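Long-range contact in terminase large subunit (Thermus phage G20c, PDB 5M1F), which acts as an ATP-driven motor that packages viral DNA into empty capsids and as an endonuclease that cuts the genome to start and end packaging: residues A[75-80]-A[110-115]. Residues are numbered along the deposited sequence; the frame is centred on the assembly and turned at random.
Sequences DQVARL and QGINYT
Val77 CG1 meets two residues of 110-115, Gln110 and Ile112. Against Gln110 it touches CB, CG and the amide, coming to 3.4 Å from Gln110 CD. Val77 CB and CG1 both lie 3.5 Å from Gln110 NE2. With CG1 anti to the backbone N (chi1 174°), it is this methyl of Val77, not CG2, that reaches Gln110 and Ile112. Val77 CG1 packs on Ile112 CG1 at 3.9 Å. One turn further on, Leu80 CD2 lies 4.5 Å from Ile112 CG2, a looser apolar contact. Val77 and Leu80 are buried. Val77 also touches Ile103 and Leu107 of helix 102-110, and both Leu80 and Ile112 rest on Val92 of strand 91-95.

Both segments belong to the RNase H-like nuclease domain. Helix 73-86 packs here against the end of helix 102-110 and the loop into strand 114-116, an outermost strand of the main sheet, parallel to 91-95. Gly111 closes the helix in a Schellman motif. Leu80 is about 10 Å, side chain to side chain, from Asp42 and Asp95, probable ligands of the catalytic magnesium ions.

The Gln110 amide oxygen lies against the Ala78 backbone: the chain is extended beyond CG, and OE1 comes to 3.3 Å from Ala78 CA. Ala78 N is 3.4 Å from Gln110 OE1, but the angle is too poor for a hydrogen bond. Gln110 NE2 hydrogen-bonds Glu106 OE2 of its own helix and Ser74 O of helix 73-86, linking the two helices.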
ATOM      1  N   ASP A  75       6.557  16.288   6.451  1.00 53.78           N
ATOM      2  CA  ASP A  75       7.061  15.135   7.192  1.00 55.17           C
ATOM      3  C   ASP A  75       6.842  13.802   6.417  1.00 49.07           C
ATOM      4  O   ASP A  75       7.768  13.015   6.253  1.00 46.52           O
ATOM      5  CB  ASP A  75       6.354  15.096   8.563  1.00 62.90           C
ATOM      6  CG  ASP A  75       7.097  14.286   9.617  1.00 69.89           C
ATOM      7  OD1 ASP A  75       7.916  13.408   9.263  1.00 76.57           O
ATOM      8  OD2 ASP A  75       6.828  14.538  10.822  1.00 71.14           O
ATOM      9  N   GLN A  76       5.620  13.562   5.956  1.00 43.95           N
ATOM     10  CA  GLN A  76       5.281  12.321   5.241  1.00 44.20           C
ATOM     11  C   GLN A  76       6.075  12.169   3.951  1.00 43.60           C
ATOM     12  O   GLN A  76       6.651  11.122   3.682  1.00 39.70           O
ATOM     13  CB  GLN A  76       3.806  12.313   4.871  1.00 45.27           C
ATOM     14  CG  GLN A  76       2.858  12.266   6.046  1.00 51.64           C
ATOM     15  CD  GLN A  76       1.420  12.100   5.612  1.00 56.59           C
ATOM     16  OE1 GLN A  76       1.105  11.222   4.819  1.00 59.83           O
ATOM     17  NE2 GLN A  76       0.538  12.940   6.128  1.00 60.46           N
ATOM     18  N   VAL A  77       6.107  13.225   3.153  1.00 44.67           N
ATOM     19  CA  VAL A  77       6.838  13.191   1.893  1.00 48.01           C
ATOM     20  C   VAL A  77       8.330  13.004   2.128  1.00 49.11           C
ATOM     21  O   VAL A  77       8.973  12.206   1.445  1.00 55.56           O
ATOM     22  CB  VAL A  77       6.541  14.438   1.038  1.00 51.84           C
ATOM     23  CG1 VAL A  77       7.427  14.472  -0.204  1.00 53.62           C
ATOM     24  CG2 VAL A  77       5.071  14.445   0.622  1.00 51.40           C
ATOM     25  N   ALA A  78       8.882  13.691   3.116  1.00 51.71           N
ATOM     26  CA  ALA A  78      10.314  13.552   3.425  1.00 52.84           C
ATOM     27  C   ALA A  78      10.669  12.144   3.906  1.00 52.45           C
ATOM     28  O   ALA A  78      11.767  11.659   3.633  1.00 54.83           O
ATOM     29  CB  ALA A  78      10.743  14.584   4.468  1.00 57.79           C
ATOM     30  N   ARG A  79       9.763  11.487   4.625  1.00 50.61           N
ATOM     31  CA  ARG A  79       9.962  10.063   4.929  1.00 50.72           C
ATOM     32  C   ARG A  79       9.792   9.173   3.671  1.00 48.28           C
ATOM     33  O   ARG A  79      10.487   8.175   3.532  1.00 45.71           O
ATOM     34  CB  ARG A  79       9.098   9.608   6.106  1.00 56.17           C
ATOM     35  CG  ARG A  79       9.755   9.922   7.452  1.00 65.18           C
ATOM     36  CD  ARG A  79       8.766   9.992   8.607  1.00 74.63           C
ATOM     37  NE  ARG A  79       9.394  10.479   9.852  1.00 80.23           N
ATOM     38  CZ  ARG A  79      10.030   9.729  10.762  1.00 81.76           C
ATOM     39  NH1 ARG A  79      10.549  10.310  11.843  1.00 87.69           N
ATOM     40  NH2 ARG A  79      10.161   8.409  10.621  1.00 83.55           N
ATOM     41  N   LEU A  80       8.913   9.558   2.748  1.00 47.08           N
ATOM     42  CA  LEU A  80       8.733   8.819   1.497  1.00 48.10           C
ATOM     43  C   LEU A  80       9.999   8.924   0.667  1.00 50.92           C
ATOM     44  O   LEU A  80      10.512   7.906   0.166  1.00 48.71           O
ATOM     45  CB  LEU A  80       7.534   9.346   0.692  1.00 45.56           C
ATOM     46  CG  LEU A  80       7.302   8.670  -0.672  1.00 48.47           C
ATOM     47  CD1 LEU A  80       7.222   7.146  -0.551  1.00 47.49           C
ATOM     48  CD2 LEU A  80       6.060   9.220  -1.352  1.00 47.03           C
ATOM     49  N   GLN A 110       9.292  18.520  -3.191  1.00 69.68           N
ATOM     50  CA  GLN A 110      10.448  17.707  -2.763  1.00 65.74           C
ATOM     51  C   GLN A 110      11.053  16.869  -3.906  1.00 64.54           C
ATOM     52  O   GLN A 110      12.132  16.299  -3.749  1.00 70.18           O
ATOM     53  CB  GLN A 110      10.073  16.812  -1.570  1.00 66.34           C
ATOM     54  CG  GLN A 110       9.614  17.602  -0.344  1.00 68.09           C
ATOM     55  CD  GLN A 110       9.637  16.815   0.976  1.00 68.74           C
ATOM     56  OE1 GLN A 110      10.538  16.008   1.235  1.00 63.94           O
ATOM     57  NE2 GLN A 110       8.640  17.074   1.832  1.00 69.13           N
ATOM     58  N   GLY A 111      10.357  16.781  -5.040  1.00 65.38           N
ATOM     59  CA  GLY A 111      10.926  16.228  -6.274  1.00 67.38           C
ATOM     60  C   GLY A 111      10.957  14.713  -6.227  1.00 70.80           C
ATOM     61  O   GLY A 111      12.020  14.102  -6.341  1.00 76.17           O
ATOM     62  N   ILE A 112       9.783  14.127  -6.018  1.00 67.23           N
ATOM     63  CA  ILE A 112       9.605  12.676  -5.958  1.00 66.97           C
ATOM     64  C   ILE A 112       9.182  12.196  -7.349  1.00 64.03           C
ATOM     65  O   ILE A 112       8.416  12.873  -8.031  1.00 62.10           O
ATOM     66  CB  ILE A 112       8.499  12.272  -4.945  1.00 65.27           C
ATOM     67  CG1 ILE A 112       8.740  12.888  -3.555  1.00 65.04           C
ATOM     68  CG2 ILE A 112       8.383  10.756  -4.838  1.00 66.08           C
ATOM     69  CD1 ILE A 112       9.892  12.289  -2.786  1.00 62.31           C
ATOM     70  N   ASN A 113       9.674  11.029  -7.751  1.00 62.55           N
ATOM     71  CA  ASN A 113       9.261  10.408  -9.006  1.00 64.29           C
ATOM     72  C   ASN A 113       8.107   9.440  -8.748  1.00 57.61           C
ATOM     73  O   ASN A 113       8.283   8.350  -8.196  1.00 52.30           O
ATOM     74  CB  ASN A 113      10.469   9.771  -9.712  1.00 68.86           C
ATOM     75  CG  ASN A 113      11.460  10.832 -10.226  1.00 72.36           C
ATOM     76  OD1 ASN A 113      11.305  12.036  -9.956  1.00 74.52           O
ATOM     77  ND2 ASN A 113      12.472  10.395 -10.961  1.00 70.36           N
ATOM     78  N   TYR A 114       6.913   9.870  -9.141  1.00 53.60           N
ATOM     79  CA  TYR A 114       5.706   9.151  -8.802  1.00 55.19           C
ATOM     80  C   TYR A 114       4.618   9.298  -9.855  1.00 54.40           C
ATOM     81  O   TYR A 114       4.472  10.366 -10.473  1.00 57.39           O
ATOM     82  CB  TYR A 114       5.172   9.646  -7.442  1.00 52.89           C
ATOM     83  CG  TYR A 114       4.452  10.979  -7.532  1.00 49.54           C
ATOM     84  CD1 TYR A 114       5.166  12.154  -7.690  1.00 44.66           C
ATOM     85  CD2 TYR A 114       3.054  11.050  -7.516  1.00 49.54           C
ATOM     86  CE1 TYR A 114       4.528  13.378  -7.800  1.00 46.38           C
ATOM     87  CE2 TYR A 114       2.401  12.268  -7.620  1.00 47.75           C
ATOM     88  CZ  TYR A 114       3.146  13.431  -7.762  1.00 45.75           C
ATOM     89  OH  TYR A 114       2.520  14.643  -7.868  1.00 44.54           O
ATOM     90  N   THR A 115       3.833   8.234 -10.015  1.00 55.14           N
ATOM     91  CA  THR A 115       2.610   8.271 -10.821  1.00 54.63           C
ATOM     92  C   THR A 115       1.445   8.438  -9.881  1.00 53.70           C
ATOM     93  O   THR A 115       1.283   7.647  -8.960  1.00 52.80           O
ATOM     94  CB  THR A 115       2.426   6.993 -11.669  1.00 55.35           C
ATOM     95  OG1 THR A 115       3.463   6.935 -12.648  1.00 52.61           O
ATOM     96  CG2 THR A 115       1.080   6.994 -12.404  1.00 58.07           C
TER